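Local atomic coordinates of ethylbenzene dehydrogenase alpha-subunit (PDB entry 2IVF), a protein that binds a molybdenum atom, MGD, MD1 and an iron/sulfur cluster as a member of the molybdopterin oxidoreductase family. Residues V77-H82 and A109-A114; N123-Q128 and S666-F671; T413-S418 and V423-I428. One frame throughout, in Å; residues are numbered along the deposited sequence.

Overall arrangement
Interactions 1 and 2 are neighbours at the iron/sulfur cluster, their centres about 9 Å apart: H82 of the first binds one iron and C127 of the second another. N123 OD1 lies 2.9 Å from T112 N, a probable hydrogen bond, and T112 CG2 packs 3.5 Å from F670 CE2. The segments of interaction 2 are 538 residues apart in sequence, 666-671 leading into strand 670-676; the side chain of N668 lies about 10 Å from MGD. Interaction 3, between those two segments in the chain, stands apart, its centre about 46 Å from that of interaction 1 and 38 Å from that of interaction 2; yet the V423 side chain is about 9 Å from MGD.

Interaction 1 (V77-H82 and A109-A114); sequences VNWGSH and AAQTPA. With SF4 (iron/sulfur cluster), chain K.
W79 and Q111 both hold CG beside the backbone N (chi1 -67° and -68°); this placing, with the glutamine chain extended beyond CG, carries Q111 OE1 to the six-membered ring of the indole. The setting is a three-stranded antiparallel sheet: W79 sits on the outer strand 76-80, while 109-114 leaves the other outer strand, 102-108, with strand 94-99 between them. A109 CB comes to the indole edge, near the ring plane, 3.7 Å from W79 CZ3. Q111 OE1 approaches obliquely, 3.5 Å from W79 CH2, with the two side chains crossing at about a right angle and the amide plane turned 58° from the ring. No hydrogen bond joins the segments. OE1 accepts instead from K93 NZ, and the same lysine makes a cation-pi contact with W79, so one charge serves both partners; W79 NE1 donates to K764 O, which would restrain the rotation of the indole. The contact is small, with 86 Å² buried. Past the end of the strand the chain turns in to the iron/sulfur cluster. S81 OG, hydrogen-bonded to C92 O, lies 3.9 Å from cluster atom S1. H82 NE2 is hydrogen-bonded to Y656 OH, a second-shell link consistent with orienting the ring, leaving H82 ND1 to bind FE3 at 2.2 Å, with S4 near the plane of the imidazole at its edge.

Interaction 2 (N123-Q128 and S666-F671); sequences NPLGCQ and SGNPFF. With SF4 (iron/sulfur cluster), chain K.
L125 turns one methyl to each of N668 and F670: CD2 lies 3.4 Å from N668 ND2, and CD1 lies 3.7 Å from F670 CE1. This is the tight part, with all three residues buried. With CG beside its own backbone N (chi1 -66°), the leucine slides past the asparagine in the opposite direction and meets the phenylalanine obliquely, coming from the other side. The N668 amide only packs on the leucine; its hydrogen bonds go elsewhere, OD1 accepting from Y261 and S264, while ND2 is bonded to G90 O and S263, which holds it in place. L125 CD2 stands looser from the ring, 4.2 Å from F670 CZ, and a bound MES molecule comes within about 4 Å of the F670 side chain. P669 centres an inverse gamma turn, closed by F670 N to N668 O, that leads into strand 670-676, the middle strand of a three-stranded antiparallel sheet; the turn lays N668 C over one face of the F670 ring, 3.7 Å above its plane and offset toward the rim. On the other segment the loop continues to the iron/sulfur cluster, where G126 CA passes 3.6 Å from S4 and C127 SG binds FE1 at 2.3 Å.

Interaction 3 (T413-S418 and V423-I428); sequences TPEKAS and VPVSLI
S418 and V423 are joined by the one hydrogen bond between these segments, OG donating to V423 O at 2.7 Å. With OG anti to the backbone N of the serine (chi1 172°), the hydroxyl reaches forward to the carbonyl from above its plane, 35° out of it. Two consecutive helices pack together here across a short connection: the bond ties helix 414-421 to V423, just ahead of helix 425-437, whose N-cap position is P424. Together the segments bury 314 Å². Among the apolar contacts, I428 CG2 and V425 CG1 each lie 3.9 Å from P414 CB, while I428 CD1 lies 3.9 Å from A417 CB. V425 CG2 packs on backbone, 3.7 Å from E415 CA, and I428 CD1 reaches S418 N at 3.5 Å. The bent side chain of the exposed E415 makes a salt bridge through OE2 to R429 NH2, one residue beyond 423-428. As for capping, T413 is the N-cap of the first helix, its OG1 taking a weak bond from K416 N. S426 OG is hydrogen-bonded to E286 and I287 of the beta-subunit. Helix 303-316 flanks the pair, Q312 and V313 touching P414 and L310 touching I428; strand 294-296 lies against V423 and L427.

Interaction 1 (V77-H82 and A109-A114)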
loop_
_atom_site.group_PDB
_atom_site.type_symbol
_atom_site.label_atom_id
_atom_site.label_comp_id
_atom_site.label_asym_id
_atom_site.label_seq_id
_atom_site.Cartn_x
_atom_site.Cartn_y
_atom_site.Cartn_z
ATOM N N VAL A 77 -8.948 20.317 -13.933
ATOM C CA VAL A 77 -7.994 19.249 -13.694
ATOM C C VAL A 77 -6.635 19.901 -13.617
ATOM O O VAL A 77 -6.304 20.758 -14.447
ATOM C CB VAL A 77 -7.998 18.176 -14.813
ATOM C CG1 VAL A 77 -6.965 17.126 -14.500
ATOM C CG2 VAL A 77 -9.402 17.559 -14.989
ATOM N N ASN A 78 -5.882 19.517 -12.600
ATOM C CA ASN A 78 -4.485 19.943 -12.385
ATOM C C ASN A 78 -3.584 18.731 -12.247
ATOM O O ASN A 78 -4.065 17.618 -12.031
ATOM C CB ASN A 78 -4.395 20.708 -11.064
ATOM C CG ASN A 78 -5.215 21.998 -11.077
ATOM O OD1 ASN A 78 -6.377 21.994 -10.737
ATOM N ND2 ASN A 78 -4.596 23.093 -11.440
ATOM N N TRP A 79 -2.272 18.959 -12.275
ATOM C CA TRP A 79 -1.332 17.911 -12.001
ATOM C C TRP A 79 -1.193 17.683 -10.506
ATOM O O TRP A 79 -1.126 18.611 -9.720
ATOM C CB TRP A 79 0.074 18.263 -12.526
ATOM C CG TRP A 79 0.210 18.350 -13.982
ATOM C CD1 TRP A 79 0.745 19.383 -14.673
ATOM C CD2 TRP A 79 -0.188 17.385 -14.941
ATOM N NE1 TRP A 79 0.763 19.092 -16.020
ATOM C CE2 TRP A 79 0.189 17.874 -16.209
ATOM C CE3 TRP A 79 -0.798 16.121 -14.855
ATOM C CZ2 TRP A 79 -0.055 17.180 -17.379
ATOM C CZ3 TRP A 79 -1.018 15.430 -16.025
ATOM C CH2 TRP A 79 -0.642 15.949 -17.256
ATOM N N GLY A 80 -1.149 16.412 -10.124
ATOM C CA GLY A 80 -0.825 16.077 -8.761
ATOM C C GLY A 80 -0.014 14.807 -8.650
ATOM O O GLY A 80 0.107 14.024 -9.577
ATOM N N SER A 81 0.592 14.677 -7.486
ATOM C CA SER A 81 1.270 13.481 -7.055
ATOM C C SER A 81 1.309 13.541 -5.522
ATOM O O SER A 81 0.689 14.442 -4.916
ATOM C CB SER A 81 2.681 13.345 -7.652
ATOM O OG SER A 81 3.123 12.011 -7.535
ATOM N N HIS A 82 1.993 12.580 -4.905
ATOM C CA HIS A 82 2.036 12.418 -3.443
ATOM C C HIS A 82 3.486 12.504 -2.944
ATOM O O HIS A 82 4.371 11.955 -3.564
ATOM C CB HIS A 82 1.329 11.095 -3.128
ATOM C CG HIS A 82 0.109 10.880 -3.980
ATOM N ND1 HIS A 82 0.047 9.962 -5.017
ATOM C CD2 HIS A 82 -1.044 11.586 -4.042
ATOM C CE1 HIS A 82 -1.107 10.088 -5.648
ATOM N NE2 HIS A 82 -1.802 11.048 -5.057
ATOM N N ALA A 109 -2.183 9.900 -15.082
ATOM C CA ALA A 109 -2.087 10.437 -16.417
ATOM C C ALA A 109 -1.569 9.378 -17.390
ATOM O O ALA A 109 -2.004 9.359 -18.517
ATOM C CB ALA A 109 -1.214 11.709 -16.431
ATOM N N ALA A 110 -0.681 8.496 -16.938
ATOM C CA ALA A 110 -0.138 7.410 -17.778
ATOM C C ALA A 110 0.538 8.006 -19.040
ATOM O O ALA A 110 0.186 7.707 -20.194
ATOM C CB ALA A 110 -1.289 6.390 -18.148
ATOM N N GLN A 111 1.509 8.873 -18.787
ATOM C CA GLN A 111 2.253 9.587 -19.815
ATOM C C GLN A 111 3.761 9.459 -19.538
ATOM O O GLN A 111 4.512 10.418 -19.701
ATOM C CB GLN A 111 1.827 11.073 -19.832
ATOM C CG GLN A 111 0.395 11.264 -20.323
ATOM C CD GLN A 111 -0.061 12.683 -20.391
ATOM O OE1 GLN A 111 0.345 13.528 -19.627
ATOM N NE2 GLN A 111 -0.915 12.960 -21.358
ATOM N N THR A 112 4.191 8.262 -19.168
ATOM C CA THR A 112 5.618 7.996 -18.914
ATOM C C THR A 112 6.095 6.927 -19.883
ATOM O O THR A 112 5.950 5.737 -19.635
ATOM C CB THR A 112 5.860 7.596 -17.479
ATOM O OG1 THR A 112 5.232 8.543 -16.629
ATOM C CG2 THR A 112 7.364 7.492 -17.177
ATOM N N PRO A 113 6.624 7.354 -21.028
ATOM C CA PRO A 113 7.071 6.404 -22.053
ATOM C C PRO A 113 8.256 5.516 -21.660
ATOM O O PRO A 113 8.917 5.793 -20.686
ATOM C CB PRO A 113 7.455 7.312 -23.224
ATOM C CG PRO A 113 6.666 8.559 -23.004
ATOM C CD PRO A 113 6.787 8.739 -21.497
ATOM N N ALA A 114 8.485 4.459 -22.433
ATOM C CA ALA A 114 9.687 3.648 -22.278
ATOM C C ALA A 114 10.950 4.461 -22.658
ATOM O O ALA A 114 10.884 5.439 -23.425
ATOM C CB ALA A 114 9.552 2.389 -23.189
HETATM FE FE1 SF4 K . 1.274 5.626 -4.738
HETATM FE FE2 SF4 K . 2.631 6.734 -6.813
HETATM FE FE3 SF4 K . 1.446 8.323 -5.033
HETATM FE FE4 SF4 K . 3.658 6.872 -4.304
HETATM S S1 SF4 K . 3.612 8.598 -5.768
HETATM S S2 SF4 K . 1.653 7.144 -3.101
HETATM S S3 SF4 K . 3.322 5.002 -5.578
HETATM S S4 SF4 K . 0.371 6.879 -6.470
#

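Interaction 2 (N123-Q128 and S666-F671)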
loop_
_atom_site.group_PDB
_atom_site.type_symbol
_atom_site.label_atom_id
_atom_site.label_comp_id
_atom_site.label_asym_id
_atom_site.label_seq_id
_atom_site.Cartn_x
_atom_site.Cartn_y
_atom_site.Cartn_z
ATOM N N ASN A 123 3.823 3.066 -17.727
ATOM C CA ASN A 123 2.428 3.399 -17.533
ATOM C C ASN A 123 1.638 2.278 -16.871
ATOM O O ASN A 123 1.924 1.107 -17.111
ATOM C CB ASN A 123 1.816 3.714 -18.859
ATOM C CG ASN A 123 2.361 4.988 -19.436
ATOM O OD1 ASN A 123 2.579 5.953 -18.705
ATOM N ND2 ASN A 123 2.571 5.004 -20.735
ATOM N N PRO A 124 0.581 2.614 -16.119
ATOM C CA PRO A 124 0.119 3.945 -15.767
ATOM C C PRO A 124 0.723 4.526 -14.537
ATOM O O PRO A 124 0.381 5.664 -14.196
ATOM C CB PRO A 124 -1.374 3.726 -15.497
ATOM C CG PRO A 124 -1.472 2.323 -14.955
ATOM C CD PRO A 124 -0.340 1.555 -15.626
ATOM N N LEU A 125 1.557 3.747 -13.855
ATOM C CA LEU A 125 2.032 4.105 -12.527
ATOM C C LEU A 125 0.866 4.112 -11.542
ATOM O O LEU A 125 -0.220 3.618 -11.854
ATOM C CB LEU A 125 2.781 5.465 -12.526
ATOM C CG LEU A 125 4.112 5.514 -13.300
ATOM C CD1 LEU A 125 4.532 6.981 -13.460
ATOM C CD2 LEU A 125 5.205 4.609 -12.633
ATOM N N GLY A 126 1.111 4.637 -10.335
ATOM C CA GLY A 126 0.075 4.768 -9.359
ATOM C C GLY A 126 -0.039 3.598 -8.392
ATOM O O GLY A 126 0.613 2.550 -8.528
ATOM N N CYS A 127 -0.846 3.842 -7.358
ATOM C CA CYS A 127 -1.187 2.834 -6.387
ATOM C C CYS A 127 -2.509 3.185 -5.742
ATOM O O CYS A 127 -3.116 4.250 -6.047
ATOM C CB CYS A 127 -0.125 2.705 -5.361
ATOM S SG CYS A 127 -0.140 3.951 -4.019
ATOM N N GLN A 128 -2.961 2.312 -4.856
ATOM C CA GLN A 128 -4.325 2.472 -4.340
ATOM C C GLN A 128 -4.407 3.634 -3.319
ATOM O O GLN A 128 -5.453 4.271 -3.174
ATOM C CB GLN A 128 -4.870 1.138 -3.771
ATOM C CG GLN A 128 -4.309 0.741 -2.369
ATOM C CD GLN A 128 -2.897 0.200 -2.407
ATOM O OE1 GLN A 128 -2.073 0.627 -3.231
ATOM N NE2 GLN A 128 -2.576 -0.691 -1.480
ATOM N N SER A 666 16.583 6.343 -8.837
ATOM C CA SER A 666 16.780 5.586 -10.067
ATOM C C SER A 666 15.577 4.745 -10.514
ATOM O O SER A 666 15.370 4.584 -11.724
ATOM C CB SER A 666 18.019 4.683 -9.927
ATOM O OG SER A 666 17.867 3.776 -8.862
ATOM N N GLY A 667 14.810 4.221 -9.553
ATOM C CA GLY A 667 13.775 3.237 -9.837
ATOM C C GLY A 667 12.744 3.754 -10.815
ATOM O O GLY A 667 12.517 3.140 -11.842
ATOM N N ASN A 668 12.143 4.908 -10.481
ATOM C CA ASN A 668 11.181 5.589 -11.330
ATOM C C ASN A 668 11.796 6.970 -11.527
ATOM O O ASN A 668 11.514 7.875 -10.760
ATOM C CB ASN A 668 9.823 5.743 -10.666
ATOM C CG ASN A 668 9.006 4.482 -10.612
ATOM O OD1 ASN A 668 9.481 3.350 -10.836
ATOM N ND2 ASN A 668 7.714 4.678 -10.340
ATOM N N PRO A 669 12.698 7.092 -12.500
ATOM C CA PRO A 669 13.652 8.202 -12.565
ATOM C C PRO A 669 13.148 9.488 -13.247
ATOM O O PRO A 669 13.752 10.003 -14.210
ATOM C CB PRO A 669 14.817 7.586 -13.314
ATOM C CG PRO A 669 14.148 6.620 -14.276
ATOM C CD PRO A 669 12.892 6.131 -13.627
ATOM N N PHE A 670 12.101 10.056 -12.660
ATOM C CA PHE A 670 11.444 11.251 -13.202
ATOM C C PHE A 670 10.891 12.031 -12.055
ATOM O O PHE A 670 10.352 11.433 -11.082
ATOM C CB PHE A 670 10.293 10.909 -14.197
ATOM C CG PHE A 670 9.634 9.579 -13.961
ATOM C CD1 PHE A 670 8.555 9.450 -13.098
ATOM C CD2 PHE A 670 10.066 8.456 -14.644
ATOM C CE1 PHE A 670 7.965 8.212 -12.874
ATOM C CE2 PHE A 670 9.503 7.211 -14.435
ATOM C CZ PHE A 670 8.413 7.084 -13.569
ATOM N N PHE A 671 11.030 13.359 -12.144
ATOM C CA PHE A 671 10.427 14.264 -11.166
ATOM C C PHE A 671 9.047 14.640 -11.627
ATOM O O PHE A 671 8.810 14.846 -12.826
ATOM C CB PHE A 671 11.223 15.560 -11.111
ATOM C CG PHE A 671 12.466 15.469 -10.327
ATOM C CD1 PHE A 671 13.605 14.904 -10.861
ATOM C CD2 PHE A 671 12.500 15.947 -9.031
ATOM C CE1 PHE A 671 14.782 14.836 -10.120
ATOM C CE2 PHE A 671 13.668 15.887 -8.283
ATOM C CZ PHE A 671 14.806 15.328 -8.843
HETATM FE FE1 SF4 K . 1.274 5.626 -4.738
HETATM FE FE2 SF4 K . 2.631 6.734 -6.813
HETATM FE FE3 SF4 K . 1.446 8.323 -5.033
HETATM FE FE4 SF4 K . 3.658 6.872 -4.304
HETATM S S1 SF4 K . 3.612 8.598 -5.768
HETATM S S2 SF4 K . 1.653 7.144 -3.101
HETATM S S3 SF4 K . 3.322 5.002 -5.578
HETATM S S4 SF4 K . 0.371 6.879 -6.470
#

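Interaction 3 (T413-S418 and V423-I428)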
loop_
_atom_site.group_PDB
_atom_site.type_symbol
_atom_site.label_atom_id
_atom_site.label_comp_id
_atom_site.label_asym_id
_atom_site.label_seq_id
_atom_site.Cartn_x
_atom_site.Cartn_y
_atom_site.Cartn_z
ATOM N N THR A 413 29.262 -25.655 2.451
ATOM C CA THR A 413 28.874 -26.558 1.387
ATOM C C THR A 413 27.338 -26.512 1.368
ATOM O O THR A 413 26.702 -26.105 2.339
ATOM C CB THR A 413 29.373 -27.985 1.662
ATOM O OG1 THR A 413 28.740 -28.474 2.864
ATOM C CG2 THR A 413 30.926 -27.993 1.819
ATOM N N PRO A 414 26.728 -26.872 0.257
ATOM C CA PRO A 414 25.269 -26.796 0.241
ATOM C C PRO A 414 24.558 -27.552 1.359
ATOM O O PRO A 414 23.570 -27.079 1.888
ATOM C CB PRO A 414 24.917 -27.381 -1.125
ATOM C CG PRO A 414 26.094 -27.107 -1.957
ATOM C CD PRO A 414 27.270 -27.289 -1.042
ATOM N N GLU A 415 25.042 -28.730 1.692
ATOM C CA GLU A 415 24.526 -29.488 2.808
ATOM C C GLU A 415 24.631 -28.671 4.085
ATOM O O GLU A 415 23.676 -28.551 4.833
ATOM C CB GLU A 415 25.311 -30.796 2.959
ATOM C CG GLU A 415 25.097 -31.789 1.809
ATOM C CD GLU A 415 25.873 -31.463 0.519
ATOM O OE1 GLU A 415 26.788 -30.596 0.518
ATOM O OE2 GLU A 415 25.551 -32.105 -0.504
ATOM N N LYS A 416 25.799 -28.089 4.339
ATOM C CA LYS A 416 25.982 -27.305 5.567
ATOM C C LYS A 416 25.225 -25.985 5.560
ATOM O O LYS A 416 24.603 -25.616 6.560
ATOM C CB LYS A 416 27.463 -27.074 5.786
ATOM C CG LYS A 416 28.160 -28.342 6.073
ATOM C CD LYS A 416 29.634 -28.107 6.327
ATOM C CE LYS A 416 30.411 -29.407 6.370
ATOM N NZ LYS A 416 31.869 -29.137 6.627
ATOM N N ALA A 417 25.219 -25.292 4.417
ATOM C CA ALA A 417 24.530 -24.022 4.287
ATOM C C ALA A 417 23.031 -24.284 4.468
ATOM O O ALA A 417 22.345 -23.534 5.150
ATOM C CB ALA A 417 24.791 -23.422 2.936
ATOM N N SER A 418 22.537 -25.370 3.870
ATOM C CA SER A 418 21.133 -25.772 4.033
ATOM C C SER A 418 20.752 -25.971 5.507
ATOM O O SER A 418 19.679 -25.564 5.932
ATOM C CB SER A 418 20.865 -27.057 3.264
ATOM O OG SER A 418 19.575 -27.545 3.557
ATOM N N VAL A 423 17.172 -23.726 3.482
ATOM C CA VAL A 423 16.885 -23.823 2.041
ATOM C C VAL A 423 17.382 -25.192 1.596
ATOM O O VAL A 423 18.473 -25.598 1.990
ATOM C CB VAL A 423 17.611 -22.695 1.290
ATOM C CG1 VAL A 423 17.321 -22.742 -0.216
ATOM C CG2 VAL A 423 17.166 -21.359 1.858
ATOM N N PRO A 424 16.573 -25.945 0.825
ATOM C CA PRO A 424 16.995 -27.273 0.398
ATOM C C PRO A 424 18.302 -27.215 -0.397
ATOM O O PRO A 424 18.546 -26.258 -1.152
ATOM C CB PRO A 424 15.826 -27.753 -0.505
ATOM C CG PRO A 424 14.712 -26.950 -0.138
ATOM C CD PRO A 424 15.217 -25.610 0.340
ATOM N N VAL A 425 19.152 -28.215 -0.204
ATOM C CA VAL A 425 20.380 -28.392 -0.996
ATOM C C VAL A 425 20.186 -28.251 -2.517
ATOM O O VAL A 425 20.997 -27.595 -3.217
ATOM C CB VAL A 425 21.001 -29.761 -0.695
ATOM C CG1 VAL A 425 22.159 -30.063 -1.636
ATOM C CG2 VAL A 425 21.459 -29.805 0.789
ATOM N N SER A 426 19.108 -28.835 -3.020
ATOM C CA SER A 426 18.825 -28.837 -4.453
ATOM C C SER A 426 18.731 -27.414 -4.972
ATOM O O SER A 426 19.205 -27.090 -6.055
ATOM C CB SER A 426 17.540 -29.626 -4.744
ATOM O OG SER A 426 16.404 -29.138 -4.007
ATOM N N LEU A 427 18.110 -26.563 -4.181
ATOM C CA LEU A 427 17.874 -25.183 -4.568
ATOM C C LEU A 427 19.136 -24.314 -4.427
ATOM O O LEU A 427 19.386 -23.413 -5.219
ATOM C CB LEU A 427 16.713 -24.645 -3.713
ATOM C CG LEU A 427 16.046 -23.346 -4.089
ATOM C CD1 LEU A 427 15.795 -23.247 -5.649
ATOM C CD2 LEU A 427 14.758 -23.142 -3.283
ATOM N N ILE A 428 19.907 -24.557 -3.384
ATOM C CA ILE A 428 21.216 -23.933 -3.238
ATOM C C ILE A 428 22.099 -24.267 -4.464
ATOM O O ILE A 428 22.683 -23.366 -5.107
ATOM C CB ILE A 428 21.895 -24.396 -1.959
ATOM C CG1 ILE A 428 21.101 -23.882 -0.734
ATOM C CG2 ILE A 428 23.394 -23.945 -1.972
ATOM C CD1 ILE A 428 21.715 -24.266 0.702
#